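Local coordinates for protein alcohol dehydrogenase IV (Corynebacterium glutamicum, PDB 3IV7) that probably reduces maleylacetate with NAD as cofactor, as a member of the iron-containing alcohol dehydrogenase family, at residues Ile244-Gln258 and Tyr311-Thr325. Sequence-based numbering, arbitrary orientation.
Sequences ICHTLGGTFNLPHAQ and YGFEASGIAEAVDVT
Helix 244-250 and helix 318-325 cross in the all-helical C-terminal part of this member of the iron-containing alcohol dehydrogenase family at 125°, their axes approaching to 9.4 Å, and residues 251-255 and 311-317 extend the interface beyond the helices. The pair illustrates how aromatic rings knit together the irregular flanks of a helix-helix contact. Phe313 is central: a chi1 of -170° turns the ring away from its own amide nitrogen, and it reaches Leu248 with a face and Phe252 with an edge. The edge meets Phe252 in a T-shaped stack with centroids 5.3 Å apart and planes at 85°, Phe313 CE1 lying over the middle of the Phe252 ring. One face of Phe313 takes Leu248 CD2 in a CH-pi contact, 4.1 Å from that methyl to the ring centroid, while Leu254 CD1 packs against Phe313 CB. The opposite face of Phe252 carries the methyl CG2 of its own neighbour Thr251, so both faces of the ring are contacted, Thr251 CG2 lying off toward the rim. Phe252 CE1 lies 3.8 Å from Ala321 CB, and Phe252 CZ meets the carbonyl oxygen of Gly317. Further along, Tyr311 rests CB on Pro255 CD at 3.6 Å, and Gln258 CB sits over one face of the phenol ring, 3.9 Å from its centroid. Leu308 backs both Leu248 and Phe313, and Leu346 of helix 339-351 touches Ala321, so apolar packing carries on into a loop and that helix. Between the two crossing helices a polar pair sits among apolar contacts. Val324 CG1 lies against Thr247 OG1, and beside it this hydroxyl shares a very short hydrogen bond of 2.5 Å with Thr325 OG1.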
loop_
_atom_site.group_PDB
_atom_site.type_symbol
_atom_site.label_atom_id
_atom_site.label_comp_id
_atom_site.label_asym_id
_atom_site.label_seq_id
_atom_site.Cartn_x
_atom_site.Cartn_y
_atom_site.Cartn_z
ATOM N N ILE A 244 -22.742 12.371 -1.853
ATOM C CA ILE A 244 -23.602 12.979 -2.862
ATOM C C ILE A 244 -23.943 11.951 -3.956
ATOM O O ILE A 244 -25.125 11.706 -4.255
ATOM C CB ILE A 244 -22.931 14.183 -3.514
ATOM C CG1 ILE A 244 -22.840 15.351 -2.530
ATOM C CG2 ILE A 244 -23.692 14.590 -4.769
ATOM C CD1 ILE A 244 -21.990 16.498 -3.016
ATOM N N CYS A 245 -22.918 11.312 -4.515
ATOM C CA CYS A 245 -23.131 10.344 -5.593
ATOM C C CYS A 245 -23.963 9.139 -5.194
ATOM O O CYS A 245 -24.773 8.641 -5.999
ATOM C CB CYS A 245 -21.795 9.928 -6.189
ATOM S SG CYS A 245 -21.000 11.336 -7.048
ATOM N N HIS A 246 -23.792 8.673 -3.948
ATOM C CA HIS A 246 -24.584 7.566 -3.434
ATOM C C HIS A 246 -26.078 7.961 -3.438
ATOM O O HIS A 246 -26.896 7.209 -3.901
ATOM C CB HIS A 246 -24.113 7.175 -2.015
ATOM C CG HIS A 246 -24.775 5.945 -1.462
ATOM N ND1 HIS A 246 -25.607 5.979 -0.357
ATOM C CD2 HIS A 246 -24.702 4.642 -1.836
ATOM C CE1 HIS A 246 -26.009 4.750 -0.076
ATOM N NE2 HIS A 246 -25.485 3.924 -0.967
ATOM N N THR A 247 -26.392 9.147 -2.935
ATOM C CA THR A 247 -27.776 9.686 -2.977
ATOM C C THR A 247 -28.287 9.789 -4.411
ATOM O O THR A 247 -29.400 9.356 -4.706
ATOM C CB THR A 247 -27.854 11.091 -2.354
ATOM O OG1 THR A 247 -27.506 11.036 -0.973
ATOM C CG2 THR A 247 -29.276 11.695 -2.499
ATOM N N LEU A 248 -27.464 10.346 -5.316
ATOM C CA LEU A 248 -27.921 10.572 -6.688
ATOM C C LEU A 248 -28.149 9.238 -7.423
ATOM O O LEU A 248 -29.102 9.108 -8.187
ATOM C CB LEU A 248 -26.964 11.502 -7.462
ATOM C CG LEU A 248 -26.868 12.986 -7.017
ATOM C CD1 LEU A 248 -25.847 13.766 -7.862
ATOM C CD2 LEU A 248 -28.223 13.677 -7.079
ATOM N N GLY A 249 -27.300 8.248 -7.154
ATOM C CA GLY A 249 -27.452 6.902 -7.744
ATOM C C GLY A 249 -28.566 6.098 -7.083
ATOM O O GLY A 249 -29.315 5.399 -7.747
ATOM N N GLY A 250 -28.689 6.234 -5.770
ATOM C CA GLY A 250 -29.641 5.441 -4.999
ATOM C C GLY A 250 -31.050 5.946 -5.099
ATOM O O GLY A 250 -31.963 5.208 -5.460
ATOM N N THR A 251 -31.223 7.225 -4.830
ATOM C CA THR A 251 -32.538 7.818 -4.753
ATOM C C THR A 251 -33.058 8.292 -6.094
ATOM O O THR A 251 -34.260 8.219 -6.355
ATOM C CB THR A 251 -32.516 9.009 -3.805
ATOM O OG1 THR A 251 -31.915 8.617 -2.559
ATOM C CG2 THR A 251 -33.940 9.548 -3.576
ATOM N N PHE A 252 -32.169 8.799 -6.950
ATOM C CA PHE A 252 -32.614 9.349 -8.239
ATOM C C PHE A 252 -32.233 8.499 -9.408
ATOM O O PHE A 252 -32.482 8.860 -10.536
ATOM C CB PHE A 252 -32.064 10.752 -8.414
ATOM C CG PHE A 252 -32.531 11.690 -7.383
ATOM C CD1 PHE A 252 -31.862 11.802 -6.184
ATOM C CD2 PHE A 252 -33.664 12.437 -7.582
ATOM C CE1 PHE A 252 -32.298 12.654 -5.224
ATOM C CE2 PHE A 252 -34.106 13.292 -6.615
ATOM C CZ PHE A 252 -33.414 13.412 -5.442
ATOM N N ASN A 253 -31.592 7.378 -9.135
ATOM C CA ASN A 253 -31.161 6.450 -10.176
ATOM C C ASN A 253 -30.419 7.099 -11.345
ATOM O O ASN A 253 -30.591 6.706 -12.489
ATOM C CB ASN A 253 -32.351 5.633 -10.693
ATOM C CG ASN A 253 -31.903 4.329 -11.417
ATOM O OD1 ASN A 253 -30.886 3.720 -11.066
ATOM N ND2 ASN A 253 -32.661 3.927 -12.420
ATOM N N LEU A 254 -29.557 8.071 -11.053
ATOM C CA LEU A 254 -28.748 8.687 -12.118
ATOM C C LEU A 254 -27.651 7.698 -12.488
ATOM O O LEU A 254 -27.284 6.875 -11.676
ATOM C CB LEU A 254 -28.135 10.015 -11.654
ATOM C CG LEU A 254 -29.088 11.144 -11.306
ATOM C CD1 LEU A 254 -28.308 12.467 -11.155
ATOM C CD2 LEU A 254 -30.178 11.259 -12.360
ATOM N N PRO A 255 -27.149 7.757 -13.733
ATOM C CA PRO A 255 -26.115 6.786 -14.137
ATOM C C PRO A 255 -24.836 6.979 -13.319
ATOM O O PRO A 255 -24.421 8.112 -13.072
ATOM C CB PRO A 255 -25.897 7.085 -15.626
ATOM C CG PRO A 255 -26.650 8.313 -15.910
ATOM C CD PRO A 255 -27.681 8.504 -14.874
ATOM N N HIS A 256 -24.235 5.866 -12.917
ATOM C CA HIS A 256 -23.163 5.864 -11.959
ATOM C C HIS A 256 -21.890 6.633 -12.392
ATOM O O HIS A 256 -21.541 7.583 -11.767
ATOM C CB HIS A 256 -22.817 4.426 -11.574
ATOM C CG HIS A 256 -21.660 4.317 -10.641
ATOM N ND1 HIS A 256 -21.816 4.309 -9.275
ATOM C CD2 HIS A 256 -20.323 4.258 -10.873
ATOM C CE1 HIS A 256 -20.625 4.199 -8.697
ATOM N NE2 HIS A 256 -19.703 4.160 -9.644
ATOM N N ALA A 257 -21.214 6.185 -13.454
ATOM C CA ALA A 257 -19.927 6.791 -13.856
ATOM C C ALA A 257 -20.077 8.282 -14.211
ATOM O O ALA A 257 -19.291 9.123 -13.759
ATOM C CB ALA A 257 -19.302 5.986 -15.065
ATOM N N GLN A 258 -21.117 8.606 -14.984
ATOM C CA GLN A 258 -21.403 9.987 -15.362
ATOM C C GLN A 258 -21.683 10.891 -14.150
ATOM O O GLN A 258 -21.327 12.065 -14.158
ATOM C CB GLN A 258 -22.588 10.065 -16.323
ATOM C CG GLN A 258 -22.294 9.574 -17.739
ATOM C CD GLN A 258 -22.205 8.057 -17.840
ATOM O OE1 GLN A 258 -22.589 7.323 -16.908
ATOM N NE2 GLN A 258 -21.660 7.581 -18.949
ATOM N N TYR A 311 -28.753 13.781 -17.625
ATOM C CA TYR A 311 -29.191 12.442 -17.183
ATOM C C TYR A 311 -30.547 12.482 -16.512
ATOM O O TYR A 311 -30.955 11.529 -15.878
ATOM C CB TYR A 311 -28.115 11.810 -16.260
ATOM C CG TYR A 311 -26.749 12.051 -16.822
ATOM C CD1 TYR A 311 -26.387 11.508 -18.044
ATOM C CD2 TYR A 311 -25.892 12.969 -16.243
ATOM C CE1 TYR A 311 -25.176 11.793 -18.622
ATOM C CE2 TYR A 311 -24.657 13.265 -16.823
ATOM C CZ TYR A 311 -24.324 12.706 -18.012
ATOM O OH TYR A 311 -23.142 13.035 -18.605
ATOM N N GLY A 312 -31.239 13.587 -16.651
ATOM C CA GLY A 312 -32.625 13.679 -16.185
ATOM C C GLY A 312 -32.811 14.298 -14.803
ATOM O O GLY A 312 -33.926 14.477 -14.365
ATOM N N PHE A 313 -31.717 14.628 -14.120
ATOM C CA PHE A 313 -31.826 15.272 -12.817
ATOM C C PHE A 313 -32.426 16.654 -13.019
ATOM O O PHE A 313 -32.187 17.273 -14.019
ATOM C CB PHE A 313 -30.447 15.364 -12.160
ATOM C CG PHE A 313 -30.492 15.787 -10.736
ATOM C CD1 PHE A 313 -31.255 15.077 -9.817
ATOM C CD2 PHE A 313 -29.758 16.876 -10.297
ATOM C CE1 PHE A 313 -31.318 15.479 -8.486
ATOM C CE2 PHE A 313 -29.798 17.284 -8.935
ATOM C CZ PHE A 313 -30.571 16.591 -8.043
ATOM N N GLU A 314 -33.272 17.088 -12.092
ATOM C CA GLU A 314 -33.909 18.394 -12.175
ATOM C C GLU A 314 -33.733 19.156 -10.860
ATOM O O GLU A 314 -33.503 18.547 -9.803
ATOM C CB GLU A 314 -35.412 18.240 -12.473
ATOM C CG GLU A 314 -35.725 17.183 -13.523
ATOM C CD GLU A 314 -37.109 17.302 -14.051
ATOM O OE1 GLU A 314 -38.069 17.073 -13.280
ATOM O OE2 GLU A 314 -37.251 17.608 -15.251
ATOM N N ALA A 315 -33.844 20.483 -10.938
ATOM C CA ALA A 315 -33.723 21.354 -9.777
ATOM C C ALA A 315 -34.692 20.969 -8.673
ATOM O O ALA A 315 -34.375 21.086 -7.493
ATOM C CB ALA A 315 -33.968 22.828 -10.186
ATOM N N SER A 316 -35.894 20.545 -9.064
ATOM C CA SER A 316 -36.929 20.221 -8.105
ATOM C C SER A 316 -36.526 19.058 -7.189
ATOM O O SER A 316 -37.085 18.908 -6.134
ATOM C CB SER A 316 -38.255 19.894 -8.828
ATOM O OG SER A 316 -38.087 18.766 -9.663
ATOM N N GLY A 317 -35.584 18.245 -7.626
ATOM C CA GLY A 317 -35.060 17.120 -6.825
ATOM C C GLY A 317 -33.891 17.437 -5.880
ATOM O O GLY A 317 -33.519 16.605 -5.043
ATOM N N ILE A 318 -33.323 18.631 -5.987
ATOM C CA ILE A 318 -32.165 19.018 -5.147
ATOM C C ILE A 318 -32.501 19.084 -3.620
ATOM O O ILE A 318 -31.715 18.639 -2.794
ATOM C CB ILE A 318 -31.595 20.353 -5.605
ATOM C CG1 ILE A 318 -30.934 20.199 -6.980
ATOM C CG2 ILE A 318 -30.598 20.923 -4.567
ATOM C CD1 ILE A 318 -30.597 21.541 -7.652
ATOM N N ALA A 319 -33.650 19.664 -3.266
ATOM C CA ALA A 319 -34.054 19.746 -1.850
ATOM C C ALA A 319 -34.017 18.338 -1.185
ATOM O O ALA A 319 -33.537 18.186 -0.069
ATOM C CB ALA A 319 -35.447 20.382 -1.714
ATOM N N GLU A 320 -34.528 17.335 -1.888
ATOM C CA GLU A 320 -34.539 15.978 -1.385
ATOM C C GLU A 320 -33.109 15.396 -1.336
ATOM O O GLU A 320 -32.716 14.759 -0.333
ATOM C CB GLU A 320 -35.423 15.104 -2.260
ATOM C CG GLU A 320 -35.507 13.626 -1.809
ATOM C CD GLU A 320 -36.385 12.781 -2.738
ATOM O OE1 GLU A 320 -36.946 13.349 -3.714
ATOM O OE2 GLU A 320 -36.506 11.554 -2.498
ATOM N N ALA A 321 -32.343 15.584 -2.416
ATOM C CA ALA A 321 -31.003 15.090 -2.445
ATOM C C ALA A 321 -30.272 15.611 -1.230
ATOM O O ALA A 321 -29.520 14.882 -0.591
ATOM C CB ALA A 321 -30.274 15.527 -3.747
ATOM N N VAL A 322 -30.440 16.898 -0.978
ATOM C CA VAL A 322 -29.813 17.563 0.152
ATOM C C VAL A 322 -30.305 17.002 1.476
ATOM O O VAL A 322 -29.501 16.696 2.363
ATOM C CB VAL A 322 -30.066 19.040 0.106
ATOM C CG1 VAL A 322 -29.716 19.665 1.406
ATOM C CG2 VAL A 322 -29.266 19.657 -1.075
ATOM N N ASP A 323 -31.617 16.831 1.600
ATOM C CA ASP A 323 -32.199 16.167 2.786
ATOM C C ASP A 323 -31.522 14.870 3.151
ATOM O O ASP A 323 -31.182 14.665 4.298
ATOM C CB ASP A 323 -33.655 15.850 2.570
ATOM C CG ASP A 323 -34.505 16.732 3.275
ATOM O OD1 ASP A 323 -34.476 16.692 4.532
ATOM O OD2 ASP A 323 -35.210 17.494 2.610
ATOM N N VAL A 324 -31.400 13.989 2.161
ATOM C CA VAL A 324 -30.851 12.664 2.332
ATOM C C VAL A 324 -29.347 12.623 2.590
ATOM O O VAL A 324 -28.841 11.696 3.232
ATOM C CB VAL A 324 -31.118 11.838 1.071
ATOM C CG1 VAL A 324 -30.324 10.534 1.110
ATOM C CG2 VAL A 324 -32.617 11.582 0.929
ATOM N N THR A 325 -28.639 13.610 2.078
ATOM C CA THR A 325 -27.191 13.610 2.107
ATOM C C THR A 325 -26.563 14.407 3.241
ATOM O O THR A 325 -25.480 14.060 3.722
ATOM C CB THR A 325 -26.645 14.184 0.807
ATOM O OG1 THR A 325 -27.100 13.386 -0.276
ATOM C CG2 THR A 325 -25.100 14.203 0.831
#